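Local coordinates for protein chemotactic transducer PctC (Pseudomonas aeruginosa, PDB 5LTV) that senses extracellular signals for chemotaxis, its ligand-binding domain holding gamma-aminobutyric acid in a pocket and probably relaying occupancy across the membrane, at residues Y188-S193 with L199-S204. Residues are numbered along the deposited sequence; the frame is centred on the assembly and turned at random.
Sequences YAFLVS and LLHPDS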
loop_
_atom_site.group_PDB
_atom_site.type_symbol
_atom_site.label_atom_id
_atom_site.label_comp_id
_atom_site.label_asym_id
_atom_site.label_seq_id
_atom_site.Cartn_x
_atom_site.Cartn_y
_atom_site.Cartn_z
ATOM N N TYR A 188 12.729 -15.278 8.948
ATOM C CA TYR A 188 11.719 -14.228 8.863
ATOM C C TYR A 188 11.527 -13.811 7.405
ATOM O O TYR A 188 12.230 -14.269 6.502
ATOM C CB TYR A 188 12.103 -13.030 9.736
ATOM C CG TYR A 188 13.396 -12.350 9.341
ATOM C CD1 TYR A 188 14.633 -12.820 9.791
ATOM C CD2 TYR A 188 13.382 -11.235 8.528
ATOM C CE1 TYR A 188 15.815 -12.188 9.425
ATOM C CE2 TYR A 188 14.551 -10.595 8.169
ATOM C CZ TYR A 188 15.758 -11.071 8.607
ATOM O OH TYR A 188 16.885 -10.399 8.202
ATOM N N ALA A 189 10.552 -12.930 7.181
ATOM C CA ALA A 189 10.236 -12.465 5.834
ATOM C C ALA A 189 10.081 -10.947 5.802
ATOM O O ALA A 189 9.495 -10.358 6.711
ATOM C CB ALA A 189 8.961 -13.137 5.322
ATOM N N PHE A 190 10.601 -10.303 4.756
ATOM C CA PHE A 190 10.323 -8.882 4.587
ATOM C C PHE A 190 9.935 -8.608 3.129
ATOM O O PHE A 190 9.826 -9.520 2.298
ATOM C CB PHE A 190 11.492 -8.030 5.104
ATOM C CG PHE A 190 12.759 -8.158 4.335
ATOM C CD1 PHE A 190 13.663 -9.189 4.606
ATOM C CD2 PHE A 190 13.088 -7.206 3.365
ATOM C CE1 PHE A 190 14.851 -9.289 3.899
ATOM C CE2 PHE A 190 14.268 -7.301 2.642
ATOM C CZ PHE A 190 15.162 -8.336 2.911
ATOM N N LEU A 191 9.646 -7.347 2.838
ATOM C CA LEU A 191 9.198 -6.938 1.518
ATOM C C LEU A 191 10.105 -5.821 1.024
ATOM O O LEU A 191 10.423 -4.904 1.774
ATOM C CB LEU A 191 7.728 -6.493 1.538
ATOM C CG LEU A 191 7.069 -6.426 0.153
ATOM C CD1 LEU A 191 6.499 -7.795 -0.303
ATOM C CD2 LEU A 191 5.973 -5.393 0.160
ATOM N N VAL A 192 10.522 -5.909 -0.234
ATOM C CA VAL A 192 11.540 -5.024 -0.782
ATOM C C VAL A 192 11.214 -4.778 -2.249
ATOM O O VAL A 192 10.718 -5.670 -2.950
ATOM C CB VAL A 192 12.961 -5.621 -0.600
ATOM C CG1 VAL A 192 13.086 -6.966 -1.317
ATOM C CG2 VAL A 192 14.027 -4.669 -1.119
ATOM N N SER A 193 11.456 -3.557 -2.708
ATOM C CA SER A 193 11.165 -3.220 -4.088
ATOM C C SER A 193 12.307 -3.690 -4.983
ATOM O O SER A 193 13.403 -4.025 -4.518
ATOM C CB SER A 193 10.949 -1.715 -4.258
ATOM O OG SER A 193 12.183 -1.013 -4.254
ATOM N N LEU A 199 10.321 -2.127 2.179
ATOM C CA LEU A 199 8.949 -1.645 2.293
ATOM C C LEU A 199 8.262 -2.133 3.550
ATOM O O LEU A 199 7.504 -1.392 4.175
ATOM C CB LEU A 199 8.118 -2.106 1.088
ATOM C CG LEU A 199 8.770 -1.941 -0.282
ATOM C CD1 LEU A 199 7.912 -2.621 -1.296
ATOM C CD2 LEU A 199 9.003 -0.470 -0.608
ATOM N N LEU A 200 8.467 -3.393 3.894
ATOM C CA LEU A 200 7.971 -3.958 5.129
ATOM C C LEU A 200 9.099 -4.763 5.719
ATOM O O LEU A 200 9.854 -5.397 4.973
ATOM C CB LEU A 200 6.831 -4.869 4.898
ATOM C CG LEU A 200 5.581 -4.403 4.145
ATOM C CD1 LEU A 200 4.743 -5.637 3.826
ATOM C CD2 LEU A 200 4.837 -3.364 4.948
ATOM N N HIS A 201 9.187 -4.778 7.050
ATOM C CA HIS A 201 10.246 -5.502 7.758
ATOM C C HIS A 201 9.893 -5.661 9.234
ATOM O O HIS A 201 9.403 -4.721 9.867
ATOM C CB HIS A 201 11.595 -4.776 7.604
ATOM C CG HIS A 201 12.783 -5.662 7.805
ATOM N ND1 HIS A 201 13.155 -6.139 9.046
ATOM C CD2 HIS A 201 13.663 -6.192 6.920
ATOM C CE1 HIS A 201 14.221 -6.911 8.920
ATOM N NE2 HIS A 201 14.548 -6.966 7.639
ATOM N N PRO A 202 10.106 -6.836 9.815
ATOM C CA PRO A 202 9.816 -7.000 11.250
ATOM C C PRO A 202 10.624 -6.047 12.138
ATOM O O PRO A 202 10.174 -5.669 13.232
ATOM C CB PRO A 202 10.164 -8.468 11.504
ATOM C CG PRO A 202 10.026 -9.118 10.123
ATOM C CD PRO A 202 10.494 -8.095 9.158
ATOM N N ASP A 203 11.794 -5.621 11.685
ATOM C CA ASP A 203 12.521 -4.510 12.295
ATOM C C ASP A 203 12.059 -3.199 11.645
ATOM O O ASP A 203 12.620 -2.759 10.629
ATOM C CB ASP A 203 14.022 -4.712 12.134
ATOM C CG ASP A 203 14.824 -3.674 12.885
ATOM O OD1 ASP A 203 14.205 -2.724 13.442
ATOM O OD2 ASP A 203 16.075 -3.798 12.879
ATOM N N SER A 204 11.066 -2.549 12.275
ATOM C CA SER A 204 10.423 -1.366 11.707
ATOM C C SER A 204 11.427 -0.285 11.333
ATOM O O SER A 204 11.200 0.463 10.374
ATOM C CB SER A 204 9.381 -0.808 12.696
ATOM O OG SER A 204 10.015 -0.228 13.837
#
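Leu191 is held by its backbone to two consecutive residues, Leu199 and Leu200. Its N donates an almost straight bond (177°) to Leu200 O at 2.9 Å, while its O accepts, on one face, from Leu199 N at 2.8 Å and Leu200 N at 3.3 Å. Two residues opposite one make a classic beta bulge, with Leu199 far from extended. It lies in the antiparallel hairpin 188-193/198-200, at one edge of the sheet of what is probably the membrane-proximal module of a double Cache domain, apart from the module that binds gamma-aminobutyric acid.

On the face bearing Leu191 and Leu200, these lie side by side, CB to CB 3.8 Å, and Leu200 continues onto helix 171-178, where branched aliphatic chains suit a buried interface. Leu199, directed at the neighbouring strand, reaches across with CD1 to Leu191 CD2 at 3.7 Å.

His201 joins Tyr188 and Phe190 in an aromatic cluster. With CG anti to the backbone N (chi1 -157°), its imidazole brings CD2 within 3.4 Å of Phe190 CG, the planes inclined at 37°. Tyr188 CE2 lies 3.7 Å from His201 NE2, the rings oblique. Asp203 N donates to His201 ND1 in the ring plane, which helps to fix the ring's rotation; Tyr215 OH bonds Tyr188 OH and, weakly, His201 NE2. Pro202, lacking an N-H, suits a place just past the paired residues; its CD lies 3.5 Å from Ala189 O, which is hydrogen-bonded by Asn179.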